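Rubredoxin\:oxygen oxidoreductase (Desulfovibrio gigas, PDB 1E5D) reduces dioxygen to two water molecules by transfer of four electrons, using a diiron centre and a flavin mononucleotide cofactor. Local coordinates at residues Glu192-Ile197 / Gln241-Tyr246; Gln296-Ile301 / Lys330-Gln335; Met144-Asp149 / Ser163-Gly168. One frame throughout, in Å; residues are numbered along the deposited sequence.

Contact 1 of 3, residues Glu192-Ile197 / Gln241-Tyr246. With OXY (oxygen molecule), chain E.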
loop_
_atom_site.group_PDB
_atom_site.type_symbol
_atom_site.label_atom_id
_atom_site.label_comp_id
_atom_site.label_asym_id
_atom_site.label_seq_id
_atom_site.Cartn_x
_atom_site.Cartn_y
_atom_site.Cartn_z
ATOM N N GLU A 192 6.213 7.278 -18.452
ATOM C CA GLU A 192 6.095 6.444 -17.257
ATOM C C GLU A 192 7.354 6.594 -16.414
ATOM O O GLU A 192 7.326 6.664 -15.194
ATOM C CB GLU A 192 5.866 4.980 -17.611
ATOM C CG GLU A 192 4.512 4.724 -18.257
ATOM C CD GLU A 192 4.224 3.241 -18.418
ATOM O OE1 GLU A 192 5.188 2.454 -18.281
ATOM O OE2 GLU A 192 3.048 2.891 -18.671
ATOM N N TYR A 193 8.473 6.648 -17.131
ATOM C CA TYR A 193 9.735 6.854 -16.438
ATOM C C TYR A 193 9.774 8.243 -15.814
ATOM O O TYR A 193 10.046 8.391 -14.619
ATOM C CB TYR A 193 10.915 6.637 -17.397
ATOM C CG TYR A 193 12.208 6.709 -16.606
ATOM C CD1 TYR A 193 12.647 5.605 -15.891
ATOM C CD2 TYR A 193 12.965 7.872 -16.568
ATOM C CE1 TYR A 193 13.821 5.663 -15.164
ATOM C CE2 TYR A 193 14.141 7.937 -15.840
ATOM C CZ TYR A 193 14.560 6.827 -15.143
ATOM O OH TYR A 193 15.724 6.873 -14.412
ATOM N N TYR A 194 9.493 9.284 -16.599
ATOM C CA TYR A 194 9.519 10.633 -16.048
ATOM C C TYR A 194 8.579 10.764 -14.852
ATOM O O TYR A 194 8.969 11.285 -13.805
ATOM C CB TYR A 194 9.128 11.702 -17.091
ATOM C CG TYR A 194 9.396 13.110 -16.599
ATOM C CD1 TYR A 194 10.641 13.689 -16.813
ATOM C CD2 TYR A 194 8.442 13.866 -15.927
ATOM C CE1 TYR A 194 10.913 14.970 -16.373
ATOM C CE2 TYR A 194 8.703 15.144 -15.481
ATOM C CZ TYR A 194 9.945 15.697 -15.708
ATOM O OH TYR A 194 10.231 16.970 -15.272
ATOM N N ALA A 195 7.338 10.339 -15.048
ATOM C CA ALA A 195 6.295 10.609 -14.065
ATOM C C ALA A 195 6.624 10.045 -12.691
ATOM O O ALA A 195 6.235 10.649 -11.686
ATOM C CB ALA A 195 4.954 10.062 -14.551
ATOM N N ASN A 196 7.326 8.913 -12.660
ATOM C CA ASN A 196 7.587 8.252 -11.381
ATOM C C ASN A 196 8.954 8.493 -10.780
ATOM O O ASN A 196 9.208 7.976 -9.683
ATOM C CB ASN A 196 7.363 6.739 -11.554
ATOM C CG ASN A 196 5.859 6.501 -11.621
ATOM O OD1 ASN A 196 5.197 6.482 -10.582
ATOM N ND2 ASN A 196 5.368 6.348 -12.842
ATOM N N ILE A 197 9.849 9.255 -11.414
ATOM C CA ILE A 197 11.087 9.557 -10.695
ATOM C C ILE A 197 11.581 10.988 -10.876
ATOM O O ILE A 197 12.141 11.564 -9.940
ATOM C CB ILE A 197 12.220 8.600 -11.108
ATOM C CG1 ILE A 197 13.556 8.952 -10.447
ATOM C CG2 ILE A 197 12.336 8.530 -12.612
ATOM C CD1 ILE A 197 14.167 7.792 -9.687
ATOM N N GLN A 241 11.967 17.689 -26.454
ATOM C CA GLN A 241 10.630 18.245 -26.572
ATOM C C GLN A 241 9.763 17.747 -25.415
ATOM O O GLN A 241 9.236 18.496 -24.603
ATOM C CB GLN A 241 10.008 17.810 -27.890
ATOM C CG GLN A 241 9.816 18.857 -28.966
ATOM C CD GLN A 241 8.966 18.316 -30.108
ATOM O OE1 GLN A 241 8.163 17.397 -29.933
ATOM N NE2 GLN A 241 9.152 18.894 -31.290
ATOM N N LYS A 242 9.656 16.426 -25.375
ATOM C CA LYS A 242 8.859 15.685 -24.414
ATOM C C LYS A 242 9.203 16.016 -22.971
ATOM O O LYS A 242 8.290 16.247 -22.179
ATOM C CB LYS A 242 9.045 14.186 -24.700
ATOM C CG LYS A 242 8.152 13.754 -25.863
ATOM C CD LYS A 242 6.728 13.530 -25.364
ATOM C CE LYS A 242 5.705 14.061 -26.351
ATOM N NZ LYS A 242 4.306 13.766 -25.927
ATOM N N TYR A 243 10.490 16.045 -22.632
ATOM C CA TYR A 243 10.867 16.330 -21.250
ATOM C C TYR A 243 10.331 17.688 -20.822
ATOM O O TYR A 243 9.847 17.849 -19.703
ATOM C CB TYR A 243 12.392 16.262 -21.051
ATOM C CG TYR A 243 12.741 14.936 -20.405
ATOM C CD1 TYR A 243 12.189 13.781 -20.958
ATOM C CD2 TYR A 243 13.566 14.820 -19.302
ATOM C CE1 TYR A 243 12.467 12.542 -20.418
ATOM C CE2 TYR A 243 13.840 13.573 -18.759
ATOM C CZ TYR A 243 13.286 12.439 -19.320
ATOM O OH TYR A 243 13.545 11.187 -18.795
ATOM N N VAL A 244 10.429 18.643 -21.747
ATOM C CA VAL A 244 9.871 19.969 -21.495
ATOM C C VAL A 244 8.372 19.860 -21.248
ATOM O O VAL A 244 7.825 20.373 -20.286
ATOM C CB VAL A 244 10.148 20.922 -22.668
ATOM C CG1 VAL A 244 9.417 22.245 -22.467
ATOM C CG2 VAL A 244 11.641 21.151 -22.828
ATOM N N GLU A 245 7.685 19.164 -22.138
ATOM C CA GLU A 245 6.268 18.877 -21.969
ATOM C C GLU A 245 5.996 18.137 -20.666
ATOM O O GLU A 245 5.076 18.475 -19.914
ATOM C CB GLU A 245 5.782 18.048 -23.153
ATOM C CG GLU A 245 4.313 17.668 -23.134
ATOM C CD GLU A 245 3.945 16.890 -24.391
ATOM O OE1 GLU A 245 4.654 17.084 -25.406
ATOM O OE2 GLU A 245 2.971 16.110 -24.353
ATOM N N TYR A 246 6.788 17.101 -20.375
ATOM C CA TYR A 246 6.571 16.400 -19.112
ATOM C C TYR A 246 6.721 17.365 -17.940
ATOM O O TYR A 246 5.890 17.347 -17.034
ATOM C CB TYR A 246 7.529 15.215 -18.927
ATOM C CG TYR A 246 7.390 14.150 -19.993
ATOM C CD1 TYR A 246 6.177 14.003 -20.661
ATOM C CD2 TYR A 246 8.439 13.309 -20.340
ATOM C CE1 TYR A 246 6.008 13.043 -21.641
ATOM C CE2 TYR A 246 8.275 12.348 -21.323
ATOM C CZ TYR A 246 7.062 12.221 -21.967
ATOM O OH TYR A 246 6.867 11.279 -22.949
HETATM O O1 OXY E . 16.886 5.124 -11.890
HETATM O O2 OXY E . 16.153 5.062 -10.942
#
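With CG trans to the backbone N, Y194 extends its ring toward Y246, which places CB over the Y194 face, while its chi1 (-61°) lays the ring alongside the base of Y194, Y246 CD2 being 3.7 Å from Y194 CB. Y246 CB lies 3.6 Å from the centroid of the Y194 ring, a CH-pi contact; the two rings themselves meet obliquely. Y194 also turns an edge to Y243 in a T-shaped pair: the centroids are 5.0 Å apart, the planes stand at 76°, and Y194 CD1 comes within 3.7 Å of Y243 CE2. Three tyrosines thus form a buried aromatic cluster whose hydroxyls bond elsewhere, Y194 to T205, Y243 to the backbone N of F167 and Y246 to E187. Y193 meets the cluster through its CD2 edge, 4.0 Å from Y243 OH, while its own hydroxyl makes a weak hydrogen bond of 3.3 Å to O1 of the oxygen molecule in the diiron pocket. The contact joins helices 183-198 and 233-248, whose segments run with axes 10.7 Å apart at 39°. Helix 202-214 packs against both, with A202 touching Y194 and I209 touching Y243.

Contact 2 of 3, residues Gln296-Ile301 / Lys330-Gln335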
loop_
_atom_site.group_PDB
_atom_site.type_symbol
_atom_site.label_atom_id
_atom_site.label_comp_id
_atom_site.label_asym_id
_atom_site.label_seq_id
_atom_site.Cartn_x
_atom_site.Cartn_y
_atom_site.Cartn_z
ATOM N N GLN A 296 1.385 3.215 -11.607
ATOM C CA GLN A 296 0.458 3.251 -12.728
ATOM C C GLN A 296 -0.487 4.446 -12.638
ATOM O O GLN A 296 -0.723 5.168 -13.595
ATOM C CB GLN A 296 -0.435 2.010 -12.782
ATOM C CG GLN A 296 -0.162 1.044 -13.923
ATOM C CD GLN A 296 0.164 -0.333 -13.364
ATOM O OE1 GLN A 296 -0.648 -1.254 -13.398
ATOM N NE2 GLN A 296 1.376 -0.450 -12.828
ATOM N N ILE A 297 -1.042 4.606 -11.437
ATOM C CA ILE A 297 -1.964 5.727 -11.262
ATOM C C ILE A 297 -1.217 7.020 -11.556
ATOM O O ILE A 297 -1.726 7.940 -12.191
ATOM C CB ILE A 297 -2.564 5.710 -9.850
ATOM C CG1 ILE A 297 -3.535 4.543 -9.652
ATOM C CG2 ILE A 297 -3.215 7.044 -9.522
ATOM C CD1 ILE A 297 -3.649 4.038 -8.236
ATOM N N MET A 298 0.030 7.067 -11.091
ATOM C CA MET A 298 0.829 8.271 -11.296
ATOM C C MET A 298 1.006 8.553 -12.781
ATOM O O MET A 298 0.904 9.683 -13.240
ATOM C CB MET A 298 2.193 8.136 -10.617
ATOM C CG MET A 298 3.095 9.348 -10.793
ATOM S SD MET A 298 2.379 10.823 -10.021
ATOM C CE MET A 298 3.161 12.104 -11.005
ATOM N N SER A 299 1.278 7.496 -13.542
ATOM C CA SER A 299 1.535 7.718 -14.963
ATOM C C SER A 299 0.305 8.327 -15.615
ATOM O O SER A 299 0.418 9.192 -16.480
ATOM C CB SER A 299 1.921 6.424 -15.679
ATOM O OG SER A 299 3.089 5.863 -15.092
ATOM N N GLU A 300 -0.862 7.849 -15.178
ATOM C CA GLU A 300 -2.096 8.365 -15.761
ATOM C C GLU A 300 -2.294 9.802 -15.309
ATOM O O GLU A 300 -2.839 10.635 -16.018
ATOM C CB GLU A 300 -3.289 7.499 -15.364
ATOM C CG GLU A 300 -3.248 6.079 -15.907
ATOM C CD GLU A 300 -3.114 6.013 -17.416
ATOM O OE1 GLU A 300 -3.442 7.013 -18.096
ATOM O OE2 GLU A 300 -2.686 4.956 -17.931
ATOM N N ILE A 301 -1.829 10.077 -14.090
ATOM C CA ILE A 301 -2.086 11.391 -13.512
ATOM C C ILE A 301 -1.184 12.444 -14.145
ATOM O O ILE A 301 -1.530 13.623 -14.168
ATOM C CB ILE A 301 -1.900 11.379 -11.987
ATOM C CG1 ILE A 301 -3.075 10.764 -11.217
ATOM C CG2 ILE A 301 -1.618 12.780 -11.459
ATOM C CD1 ILE A 301 -2.706 10.457 -9.781
ATOM N N LYS A 330 2.002 12.481 -3.594
ATOM C CA LYS A 330 2.403 13.748 -2.997
ATOM C C LYS A 330 3.896 14.007 -3.187
ATOM O O LYS A 330 4.311 15.135 -3.456
ATOM C CB LYS A 330 2.032 13.761 -1.516
ATOM C CG LYS A 330 2.622 14.924 -0.735
ATOM C CD LYS A 330 2.079 14.893 0.688
ATOM C CE LYS A 330 2.702 15.983 1.552
ATOM N NZ LYS A 330 1.804 17.173 1.613
ATOM N N GLY A 331 4.704 12.960 -3.052
ATOM C CA GLY A 331 6.142 13.092 -3.185
ATOM C C GLY A 331 6.535 13.474 -4.599
ATOM O O GLY A 331 7.554 14.123 -4.830
ATOM N N LEU A 332 5.732 13.069 -5.589
ATOM C CA LEU A 332 6.171 13.328 -6.962
ATOM C C LEU A 332 5.777 14.720 -7.435
ATOM O O LEU A 332 6.059 15.109 -8.566
ATOM C CB LEU A 332 5.606 12.228 -7.864
ATOM C CG LEU A 332 6.346 10.887 -7.690
ATOM C CD1 LEU A 332 5.560 9.759 -8.336
ATOM C CD2 LEU A 332 7.755 10.975 -8.256
ATOM N N ARG A 333 5.122 15.439 -6.544
ATOM C CA ARG A 333 4.669 16.806 -6.697
ATOM C C ARG A 333 4.014 17.110 -8.034
ATOM O O ARG A 333 4.482 17.987 -8.767
ATOM C CB ARG A 333 5.868 17.749 -6.493
ATOM C CG ARG A 333 6.588 17.527 -5.176
ATOM C CD ARG A 333 7.906 18.289 -5.151
ATOM N NE ARG A 333 8.408 18.388 -3.784
ATOM C CZ ARG A 333 9.556 18.926 -3.408
ATOM N NH1 ARG A 333 10.394 19.452 -4.292
ATOM N NH2 ARG A 333 9.884 18.945 -2.119
ATOM N N PRO A 334 2.926 16.444 -8.386
ATOM C CA PRO A 334 2.198 16.801 -9.612
ATOM C C PRO A 334 1.635 18.215 -9.513
ATOM O O PRO A 334 1.145 18.641 -8.461
ATOM C CB PRO A 334 1.057 15.786 -9.654
ATOM C CG PRO A 334 0.903 15.328 -8.244
ATOM C CD PRO A 334 2.295 15.328 -7.665
ATOM N N GLN A 335 1.705 18.958 -10.610
ATOM C CA GLN A 335 1.306 20.357 -10.658
ATOM C C GLN A 335 0.078 20.582 -11.532
ATOM O O GLN A 335 -0.260 19.749 -12.371
ATOM C CB GLN A 335 2.437 21.224 -11.228
ATOM C CG GLN A 335 3.775 21.094 -10.523
ATOM C CD GLN A 335 3.744 21.679 -9.124
ATOM O OE1 GLN A 335 3.816 20.963 -8.121
ATOM N NE2 GLN A 335 3.638 23.004 -9.038
#
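M298 and I301, one turn apart on helix 294-302, face the chain that leaves helix 320-331, with CA of M298 8.5 Å from CA of L332 and CA of I301 7.9 Å from CA of P334, while R333 takes a positive phi (44°) that turns the backbone between L332 and P334. Both of these residues point their CB toward the helix, whereas R333 points away from it. M298 does most of the touching. Its CG is trans to the backbone N (chi1 180°), and a bend at chi2 (63°) then swings the thioether across the L332 side chain. M298 CG comes within 3.5 Å of L332 CD1, the closest approach between the segments. The sulphur passes alongside the same leucine, with M298 SD 3.8 Å from L332 CD1, and the terminal methyl carries on past its base, M298 CE being 4.0 Å from L332 CB. Beyond that, P334 offers its ring to both helix residues more loosely: I301 CG2 lies 4.4 Å from P334 CB. The interface is wholly apolar and buried, and no hydrogen bond crosses it. The backbone carbonyls at its margins find partners nearby, L332 O accepting from N199 and I301 O from K337. In the flavodoxin-like domain, helix 294-302 connects strand 283-288 to strand 306-310, and helix 320-331 connects 306-310 to 338-345. The two helices pack side by side, M298 on Y328 and I301 on I329, and the contact extends that packing into the turn leading to strand 338-345. P334 also rests on I329 and F364. N196 of helix 183-198, from the lactamase-like part of the chain, touches both M298 and L332, and N315 of the second subunit packs on L332.

Contact 3 of 3, residues Met144-Asp149 / Ser163-Gly168. With FEO (mu-oxo-diiron), chain D; FMN (flavin mononucleotide), chain F.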
loop_
_atom_site.group_PDB
_atom_site.type_symbol
_atom_site.label_atom_id
_atom_site.label_comp_id
_atom_site.label_asym_id
_atom_site.label_seq_id
_atom_site.Cartn_x
_atom_site.Cartn_y
_atom_site.Cartn_z
ATOM N N MET A 144 19.701 17.203 -8.933
ATOM C CA MET A 144 18.343 16.772 -8.674
ATOM C C MET A 144 17.644 16.241 -9.924
ATOM O O MET A 144 16.426 16.316 -10.051
ATOM C CB MET A 144 17.498 17.902 -8.070
ATOM C CG MET A 144 18.059 18.395 -6.740
ATOM S SD MET A 144 18.863 17.083 -5.803
ATOM C CE MET A 144 17.452 16.050 -5.409
ATOM N N LEU A 145 18.434 15.702 -10.842
ATOM C CA LEU A 145 17.899 15.007 -12.005
ATOM C C LEU A 145 18.520 13.617 -12.119
ATOM O O LEU A 145 19.315 13.395 -13.039
ATOM C CB LEU A 145 18.163 15.790 -13.285
ATOM C CG LEU A 145 17.428 17.117 -13.454
ATOM C CD1 LEU A 145 17.672 17.674 -14.850
ATOM C CD2 LEU A 145 15.936 16.961 -13.209
ATOM N N HIS A 146 18.185 12.708 -11.218
ATOM C CA HIS A 146 17.223 12.909 -10.150
ATOM C C HIS A 146 17.864 12.881 -8.772
ATOM O O HIS A 146 17.171 12.906 -7.758
ATOM C CB HIS A 146 16.159 11.806 -10.220
ATOM C CG HIS A 146 16.800 10.463 -10.027
ATOM N ND1 HIS A 146 16.842 9.804 -8.824
ATOM C CD2 HIS A 146 17.435 9.669 -10.913
ATOM C CE1 HIS A 146 17.473 8.651 -8.978
ATOM N NE2 HIS A 146 17.845 8.545 -10.240
ATOM N N TRP A 147 19.186 12.831 -8.704
ATOM C CA TRP A 147 19.915 12.944 -7.443
ATOM C C TRP A 147 20.850 14.154 -7.488
ATOM O O TRP A 147 21.154 14.691 -8.553
ATOM C CB TRP A 147 20.727 11.688 -7.157
ATOM C CG TRP A 147 20.006 10.550 -6.525
ATOM C CD1 TRP A 147 18.659 10.391 -6.362
ATOM C CD2 TRP A 147 20.619 9.380 -5.959
ATOM N NE1 TRP A 147 18.389 9.198 -5.729
ATOM C CE2 TRP A 147 19.579 8.558 -5.472
ATOM C CE3 TRP A 147 21.939 8.952 -5.819
ATOM C CZ2 TRP A 147 19.833 7.333 -4.856
ATOM C CZ3 TRP A 147 22.194 7.740 -5.208
ATOM C CH2 TRP A 147 21.140 6.947 -4.735
ATOM N N PRO A 148 21.338 14.620 -6.346
ATOM C CA PRO A 148 22.278 15.741 -6.359
ATOM C C PRO A 148 23.531 15.470 -7.189
ATOM O O PRO A 148 24.074 16.429 -7.735
ATOM C CB PRO A 148 22.693 15.885 -4.893
ATOM C CG PRO A 148 21.629 15.203 -4.110
ATOM C CD PRO A 148 21.029 14.149 -4.989
ATOM N N ASP A 149 24.002 14.237 -7.284
ATOM C CA ASP A 149 25.264 13.913 -7.937
ATOM C C ASP A 149 25.166 13.863 -9.455
ATOM O O ASP A 149 26.177 13.830 -10.156
ATOM C CB ASP A 149 25.790 12.557 -7.450
ATOM C CG ASP A 149 24.724 11.477 -7.444
ATOM O OD1 ASP A 149 24.471 10.888 -8.515
ATOM O OD2 ASP A 149 24.132 11.212 -6.376
ATOM N N SER A 163 23.585 10.750 -20.848
ATOM C CA SER A 163 22.716 11.432 -19.912
ATOM C C SER A 163 22.315 10.718 -18.632
ATOM O O SER A 163 21.383 11.202 -17.965
ATOM C CB SER A 163 21.382 11.770 -20.632
ATOM O OG SER A 163 20.934 10.597 -21.286
ATOM N N ASN A 164 22.944 9.630 -18.241
ATOM C CA ASN A 164 22.541 8.847 -17.069
ATOM C C ASN A 164 21.047 8.533 -17.134
ATOM O O ASN A 164 20.578 8.077 -18.181
ATOM C CB ASN A 164 22.978 9.490 -15.772
ATOM C CG ASN A 164 22.296 10.661 -15.137
ATOM O OD1 ASN A 164 21.241 10.477 -14.509
ATOM N ND2 ASN A 164 22.850 11.858 -15.256
ATOM N N ASP A 165 20.290 8.662 -16.060
ATOM C CA ASP A 165 18.887 8.282 -16.067
ATOM C C ASP A 165 18.036 9.193 -16.940
ATOM O O ASP A 165 16.957 8.821 -17.396
ATOM C CB ASP A 165 18.344 8.315 -14.632
ATOM C CG ASP A 165 18.822 7.164 -13.778
ATOM O OD1 ASP A 165 19.002 6.046 -14.304
ATOM O OD2 ASP A 165 19.024 7.371 -12.555
ATOM N N ILE A 166 18.481 10.424 -17.176
ATOM C CA ILE A 166 17.684 11.376 -17.950
ATOM C C ILE A 166 17.428 10.849 -19.356
ATOM O O ILE A 166 18.362 10.431 -20.052
ATOM C CB ILE A 166 18.400 12.742 -17.990
ATOM C CG1 ILE A 166 18.843 13.198 -16.594
ATOM C CG2 ILE A 166 17.583 13.822 -18.677
ATOM C CD1 ILE A 166 19.856 14.321 -16.612
ATOM N N PHE A 167 16.161 10.882 -19.751
ATOM C CA PHE A 167 15.711 10.440 -21.064
ATOM C C PHE A 167 15.608 8.919 -21.095
ATOM O O PHE A 167 15.242 8.320 -22.105
ATOM C CB PHE A 167 16.634 10.917 -22.195
ATOM C CG PHE A 167 16.721 12.437 -22.243
ATOM C CD1 PHE A 167 15.572 13.187 -22.448
ATOM C CD2 PHE A 167 17.931 13.089 -22.085
ATOM C CE1 PHE A 167 15.627 14.568 -22.488
ATOM C CE2 PHE A 167 17.990 14.469 -22.121
ATOM C CZ PHE A 167 16.839 15.208 -22.321
ATOM N N GLY A 168 15.944 8.316 -19.956
ATOM C CA GLY A 168 15.884 6.873 -19.836
ATOM C C GLY A 168 14.461 6.376 -19.963
ATOM O O GLY A 168 13.465 7.038 -19.691
HETATM FE FE1 FEO D . 19.056 4.374 -13.112
HETATM FE FE2 FEO D . 18.763 6.744 -10.746
HETATM O O FEO D . 19.644 4.820 -11.526
HETATM N N1 FMN F . 17.170 10.823 -0.471
HETATM C C2 FMN F . 16.706 11.747 0.363
HETATM O O2 FMN F . 17.352 12.147 1.292
HETATM N N3 FMN F . 15.561 12.513 0.029
HETATM C C4 FMN F . 14.743 12.152 -1.018
HETATM O O4 FMN F . 13.682 12.732 -1.109
HETATM C C4A FMN F . 15.068 10.904 -1.696
HETATM N N5 FMN F . 14.365 10.518 -2.787
HETATM C C5A FMN F . 14.760 9.384 -3.434
HETATM C C6 FMN F . 13.858 8.796 -4.355
HETATM C C7 FMN F . 14.276 7.762 -5.162
HETATM C C7M FMN F . 13.412 7.257 -6.288
HETATM C C8 FMN F . 15.479 7.047 -4.842
HETATM C C8M FMN F . 15.984 5.946 -5.740
HETATM C C9 FMN F . 16.338 7.563 -3.865
HETATM C C9A FMN F . 15.911 8.635 -3.077
HETATM N N10 FMN F . 16.692 9.138 -1.993
HETATM C C10 FMN F . 16.282 10.197 -1.289
HETATM C "C1'" FMN F . 17.968 8.452 -1.674
HETATM C "C2'" FMN F . 17.747 7.212 -0.778
HETATM O "O2'" FMN F . 17.159 7.646 0.446
HETATM C "C3'" FMN F . 19.110 6.612 -0.479
HETATM O "O3'" FMN F . 19.585 6.003 -1.681
HETATM C "C4'" FMN F . 18.980 5.511 0.587
HETATM O "O4'" FMN F . 20.272 4.997 0.938
HETATM C "C5'" FMN F . 18.143 4.395 -0.025
HETATM O "O5'" FMN F . 17.913 3.315 1.083
HETATM P P FMN F . 17.550 1.883 0.755
HETATM O O1P FMN F . 17.105 1.288 2.096
HETATM O O2P FMN F . 16.684 1.785 -0.328
HETATM O O3P FMN F . 18.757 1.161 0.363
HETATM O O HOH W 1 20.365 10.687 -12.079
HETATM O O HOH W 2 21.381 4.071 -13.757
#
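Metal coordination dominates the meeting of H146 with D165. H146 NE2 binds one iron at 2.1 Å, and the D165 carboxylate bridges the pair, OD2 sitting 1.9 Å from that same iron (FE2) and OD1 binding the other. Sharing the metal brings H146 NE2 and D165 OD2 to 2.9 Å without a hydrogen bond; ring and carboxylate planes are 27° apart, and OD2 lies at the imidazole edge. H79 and E81 complete the protein ligands of FE2, D83 and H226 those of FE1. Hydrogen bonds across the segments run through water 1, which accepts from H146 N at 3.1 Å and donates to N164 OD1 at 2.6 Å, tying the nitrogen of the cis L145-H146 peptide to the residue preceding D165. Apolar packing adds L145 CB against I166 CD1, 4.0 Å apart. At the flavin, which is held by the second subunit, W147 NE1 approaches FMN C9 to 3.2 Å, and the C8M methyl lies obliquely by the H146 ring. The shared carboxylate holds the two irons as one unit around their oxo bridge, and the flavin edge beside an iron ligand is consistent with electrons passing between subunits to the site of dioxygen reduction.

Along the chain the order is contact 3, contact 1, contact 2, in series. Contact 1 lies between the others, its centre about 12 Å from that of contact 3 and about 11 Å from that of contact 2, whereas the centres of contacts 2 and 3 are about 18 Å apart and the two do not touch. Helix 183-198 is the common element: Y193 and I197 pack on D165 and H146 of the diiron site, while A195 and N196 meet M298, S299 and L332 of the flavodoxin-like domain. The helix therefore links the lactamase-like domain to its own flavodoxin-like domain. Contacts 2 and 3 both touch the second subunit, whose flavin lies beside this diiron centre and probably passes electrons to it.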